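Local coordinates for protein kallistatin (Homo sapiens, PDB 6F4V) that inhibits tissue kallikrein as a secreted serpin, forming an equimolar, heat- and SDS-stable complex with the enzyme and being cleaved at its reactive site, at residues A[29-33]-A[34-38]; A[257-261]-A[262-266]. One frame throughout, in Å; residues are numbered along the deposited sequence.

Interaction 1 of 2, residues A[29-33]-A[34-38]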
# COMPACT_ATOMS: atom_id res chain seq x y z
N ILE A 29 4.87 -0.73 -10.71
CA ILE A 29 4.83 -1.14 -9.31
C ILE A 29 3.62 -0.48 -8.67
O ILE A 29 3.36 0.69 -8.89
CB ILE A 29 6.10 -0.70 -8.55
CG1 ILE A 29 7.35 -1.40 -9.14
CG2 ILE A 29 5.99 -0.93 -7.05
CD1 ILE A 29 8.65 -0.76 -8.70
N PHE A 30 2.88 -1.25 -7.87
CA PHE A 30 1.82 -0.64 -7.07
C PHE A 30 1.47 -1.50 -5.89
O PHE A 30 1.12 -2.65 -6.05
CB PHE A 30 0.55 -0.30 -7.90
CG PHE A 30 -0.35 0.66 -7.19
CD1 PHE A 30 0.05 1.99 -6.99
CD2 PHE A 30 -1.56 0.24 -6.66
CE1 PHE A 30 -0.77 2.87 -6.29
CE2 PHE A 30 -2.36 1.12 -5.93
CZ PHE A 30 -1.96 2.43 -5.76
N PHE A 31 1.56 -0.93 -4.69
CA PHE A 31 1.19 -1.66 -3.49
C PHE A 31 0.71 -0.73 -2.41
O PHE A 31 0.90 0.48 -2.49
CB PHE A 31 2.37 -2.52 -2.98
CG PHE A 31 3.50 -1.73 -2.40
CD1 PHE A 31 4.38 -1.06 -3.23
CD2 PHE A 31 3.71 -1.68 -1.05
CE1 PHE A 31 5.43 -0.31 -2.72
CE2 PHE A 31 4.79 -0.97 -0.53
CZ PHE A 31 5.59 -0.23 -1.38
N SER A 32 0.05 -1.30 -1.41
CA SER A 32 -0.26 -0.59 -0.19
C SER A 32 0.66 -0.97 0.97
O SER A 32 0.49 -2.03 1.56
CB SER A 32 -1.68 -0.82 0.25
OG SER A 32 -1.90 -0.12 1.46
N PRO A 33 1.59 -0.08 1.33
CA PRO A 33 2.46 -0.40 2.48
C PRO A 33 1.66 -0.51 3.77
O PRO A 33 1.94 -1.40 4.58
CB PRO A 33 3.43 0.77 2.56
CG PRO A 33 3.09 1.73 1.49
CD PRO A 33 1.97 1.18 0.67
N LEU A 34 0.65 0.34 3.93
CA LEU A 34 -0.18 0.30 5.12
C LEU A 34 -0.87 -1.05 5.28
O LEU A 34 -0.90 -1.62 6.36
CB LEU A 34 -1.20 1.47 5.09
CG LEU A 34 -2.12 1.42 6.31
CD1 LEU A 34 -1.32 1.55 7.59
CD2 LEU A 34 -3.17 2.47 6.24
N SER A 35 -1.40 -1.59 4.19
CA SER A 35 -2.05 -2.90 4.25
C SER A 35 -1.07 -3.98 4.69
O SER A 35 -1.39 -4.80 5.58
CB SER A 35 -2.63 -3.27 2.90
OG SER A 35 -3.06 -4.62 2.89
N ILE A 36 0.12 -3.97 4.11
CA ILE A 36 1.11 -4.96 4.51
C ILE A 36 1.49 -4.81 5.98
O ILE A 36 1.51 -5.82 6.72
CB ILE A 36 2.37 -4.97 3.59
CG1 ILE A 36 1.98 -5.25 2.13
CG2 ILE A 36 3.37 -5.97 4.12
CD1 ILE A 36 3.12 -5.04 1.14
N SER A 37 1.83 -3.59 6.39
CA SER A 37 2.22 -3.29 7.79
C SER A 37 1.14 -3.73 8.79
O SER A 37 1.43 -4.42 9.79
CB SER A 37 2.53 -1.81 7.95
OG SER A 37 3.69 -1.48 7.23
N ALA A 38 -0.10 -3.33 8.55
CA ALA A 38 -1.20 -3.70 9.43
C ALA A 38 -1.48 -5.20 9.48
O ALA A 38 -1.80 -5.72 10.55
CB ALA A 38 -2.48 -2.95 9.06
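A serine N-cap begins helix 33-44 directly after strand 29-31: Ser32 turns OG back over the first helical turn and accepts Ser35 N at 3.1 Å, with an N-H...O angle of 163°. The hydroxyl lies opposite its own backbone N about the first bond (chi1 179°), which carries it to an amide of the first helical turn. The same OG also bonds to the backbone of the second protein chain. Pro33 follows at the first helical position, where its missing N-H costs no bond, and the regular i to i+4 pattern opens with Ile36 N to Ser32 O at 3.2 Å and Ser37 N to Pro33 O at 2.8 Å. This is the serpin shutter region, where the helix start lies beneath the central sheet: Ser35 OG bonds to Asn165 and Thr335, and His318 pairs with Ser32 N. On the flank towards helix 6-23, Phe31 and Ile36 cross at about a right angle, with Ile36 CD1 4.1 Å from Phe31 CD2. The ring reaches that methyl because chi1 of 70° sets CG between the backbone N and the carbonyl carbon. Phe12 of helix 6-23 also packs on Ile36 and Ser37.

Interaction 2 of 2, residues A[257-261]-A[262-266]. With Z9L (methyl 2,3,6-tri-O-sulfo-alpha-D-glucopyranoside), chain C.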
# COMPACT_ATOMS: atom_id res chain seq x y z
N ASN A 257 7.51 19.63 2.68
CA ASN A 257 7.78 20.92 3.35
C ASN A 257 8.10 22.04 2.38
O ASN A 257 7.62 23.18 2.59
CB ASN A 257 8.84 20.76 4.45
CG ASN A 257 8.30 19.97 5.64
OD1 ASN A 257 7.08 19.95 5.87
ND2 ASN A 257 9.19 19.33 6.40
N LEU A 258 8.79 21.74 1.28
CA LEU A 258 8.97 22.71 0.23
C LEU A 258 7.62 23.13 -0.33
O LEU A 258 7.38 24.35 -0.53
CB LEU A 258 9.84 22.17 -0.90
CG LEU A 258 11.31 22.00 -0.51
CD1 LEU A 258 12.02 21.14 -1.54
CD2 LEU A 258 11.98 23.37 -0.33
N LEU A 259 6.71 22.16 -0.48
CA LEU A 259 5.40 22.48 -1.02
C LEU A 259 4.40 23.00 0.03
O LEU A 259 3.21 22.89 -0.16
CB LEU A 259 4.83 21.29 -1.77
CG LEU A 259 5.66 20.92 -2.99
CD1 LEU A 259 5.15 19.63 -3.60
CD2 LEU A 259 5.73 22.02 -4.05
N ARG A 260 4.89 23.53 1.13
CA ARG A 260 4.05 24.27 2.08
C ARG A 260 4.30 25.78 1.96
O ARG A 260 3.74 26.54 2.76
CB ARG A 260 4.34 23.81 3.50
CG ARG A 260 3.81 22.42 3.78
CD ARG A 260 4.26 21.93 5.15
NE ARG A 260 3.50 22.53 6.25
CZ ARG A 260 3.95 23.48 7.10
NH1 ARG A 260 5.17 24.02 7.00
NH2 ARG A 260 3.14 23.92 8.06
N LYS A 261 5.16 26.20 1.02
CA LYS A 261 5.52 27.61 0.83
C LYS A 261 4.83 28.07 -0.42
O LYS A 261 4.98 27.44 -1.48
CB LYS A 261 7.02 27.81 0.64
CG LYS A 261 7.88 27.40 1.82
CD LYS A 261 8.20 28.59 2.71
CE LYS A 261 9.42 28.34 3.61
NZ LYS A 261 9.02 27.66 4.87
N ARG A 262 4.11 29.19 -0.31
CA ARG A 262 3.25 29.63 -1.38
C ARG A 262 3.98 30.01 -2.65
O ARG A 262 3.37 29.99 -3.70
CB ARG A 262 2.32 30.79 -0.92
CG ARG A 262 0.85 30.58 -1.26
CD ARG A 262 0.19 31.76 -1.97
NE ARG A 262 0.83 33.08 -1.71
CZ ARG A 262 0.41 34.04 -0.87
NH1 ARG A 262 -0.71 33.95 -0.14
NH2 ARG A 262 1.14 35.15 -0.78
N ASN A 263 5.27 30.29 -2.61
CA ASN A 263 6.02 30.45 -3.87
C ASN A 263 6.07 29.20 -4.75
O ASN A 263 6.42 29.31 -5.93
CB ASN A 263 7.42 31.01 -3.65
CG ASN A 263 8.39 29.97 -3.24
OD1 ASN A 263 9.20 29.51 -4.07
ND2 ASN A 263 8.34 29.56 -1.97
N PHE A 264 5.69 28.03 -4.22
CA PHE A 264 5.54 26.83 -5.05
C PHE A 264 4.09 26.54 -5.44
O PHE A 264 3.78 25.47 -5.95
CB PHE A 264 6.23 25.64 -4.35
CG PHE A 264 7.72 25.80 -4.28
CD1 PHE A 264 8.50 25.69 -5.42
CD2 PHE A 264 8.35 26.06 -3.08
CE1 PHE A 264 9.88 25.85 -5.36
CE2 PHE A 264 9.74 26.22 -3.01
CZ PHE A 264 10.51 26.10 -4.15
N TYR A 265 3.19 27.52 -5.26
CA TYR A 265 1.81 27.42 -5.69
C TYR A 265 1.64 28.37 -6.85
O TYR A 265 1.56 29.58 -6.65
CB TYR A 265 0.88 27.75 -4.53
CG TYR A 265 -0.59 27.56 -4.78
CD1 TYR A 265 -1.14 26.29 -4.88
CD2 TYR A 265 -1.46 28.67 -4.86
CE1 TYR A 265 -2.50 26.10 -5.09
CE2 TYR A 265 -2.82 28.50 -5.06
CZ TYR A 265 -3.34 27.20 -5.17
OH TYR A 265 -4.67 27.01 -5.37
N LYS A 266 1.64 27.83 -8.05
CA LYS A 266 1.67 28.61 -9.28
C LYS A 266 0.70 28.04 -10.29
O LYS A 266 0.32 26.86 -10.20
CB LYS A 266 3.07 28.59 -9.90
CG LYS A 266 4.18 29.21 -9.04
CD LYS A 266 4.04 30.73 -8.98
CE LYS A 266 5.06 31.36 -8.04
NZ LYS A 266 6.44 30.97 -8.42
O4 Z9L C . 18.35 26.79 -1.34
C4 Z9L C . 18.82 26.57 -2.71
C5 Z9L C . 18.40 25.24 -3.34
O5 Z9L C . 18.94 25.16 -4.70
C6 Z9L C . 16.91 25.06 -3.44
O6 Z9L C . 16.63 23.92 -4.22
S1 Z9L C . 15.13 23.25 -3.96
O7 Z9L C . 15.17 22.63 -2.42
O11 Z9L C . 14.86 22.06 -5.07
O15 Z9L C . 13.98 24.45 -4.08
C3 Z9L C . 20.32 26.57 -2.61
O3 Z9L C . 20.71 27.93 -2.26
S2 Z9L C . 21.80 28.06 -1.02
O8 Z9L C . 22.13 29.67 -0.75
O9 Z9L C . 23.21 27.27 -1.44
O10 Z9L C . 21.17 27.37 0.34
C2 Z9L C . 21.12 26.11 -3.79
O2 Z9L C . 21.52 27.23 -4.61
S3 Z9L C . 23.00 27.21 -5.39
O12 Z9L C . 23.27 28.76 -5.91
O13 Z9L C . 22.93 26.22 -6.71
O14 Z9L C . 24.23 26.71 -4.38
C1 Z9L C . 20.43 25.07 -4.71
O1 Z9L C . 20.81 23.81 -4.33
C7 Z9L C . 20.71 22.76 -5.31
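Phe264 turns its side chain back against the end of helix 249-258, crossing Leu259 at about a right angle, with Leu259 CD2 resting 3.7 Å from Phe264 CB. Phe264 CD2 comes obliquely to within 3.2 Å of Leu258 O, the carbonyl that also receives Lys261 N. The ring is directed there by a CG that stands opposite the carbonyl carbon and beside the backbone N (chi1 -67°), while the backbone is held by a bond from Phe264 N to Lys261 O (2.9 Å). Asn263 folds over the ring: its OD1 lies 3.5 Å above the plane of the Phe264 ring, over the centre, and its ND2 sits 3.4 Å from Lys261 CB. Lys266 NZ reaches back to Asn263 O at 3.0 Å and ties the start of the strand to the turn. The ring's far end meets the sugar's 6-O-sulfate, Phe264 CZ lying 3.8 Å from Z9L O15, and Leu258 CD1 stands 3.6 Å from O7 of the same group. Replacing Phe264 by an alanine would probably cost the sulfate one of its apolar neighbours and take away the ring under the Asn263 amide, leaving that amide freer to turn. Arg213 N and Arg254 NH2 hydrogen-bond to Z9L, while Leu258 and Phe264, at the turn from helix 249-258 (helix H of serpins) into strand 265-267, give this sulfated-glycan site apolar contacts.

From the N terminus, the chain runs through helix 6-23 into strand 29-31, and interaction 1 closes the short turn from that strand into helix 33-44. More than 200 residues later, after the first strands of the central sheet and helix 249-258, interaction 2 closes the reverse step, from a helix end into strand 265-267. The two lie in series, neither nested nor crossed, and their centres are 28 Å apart, with nearest atoms about 18 Å apart. Interaction 1 is buried near the middle of the molecule, joining helix 33-44 to the central sheet and to the second chain. Interaction 2 lies at the surface, joining helix 249-258 to strand 265-267 and its neighbour 206-211, beside the bound glycan.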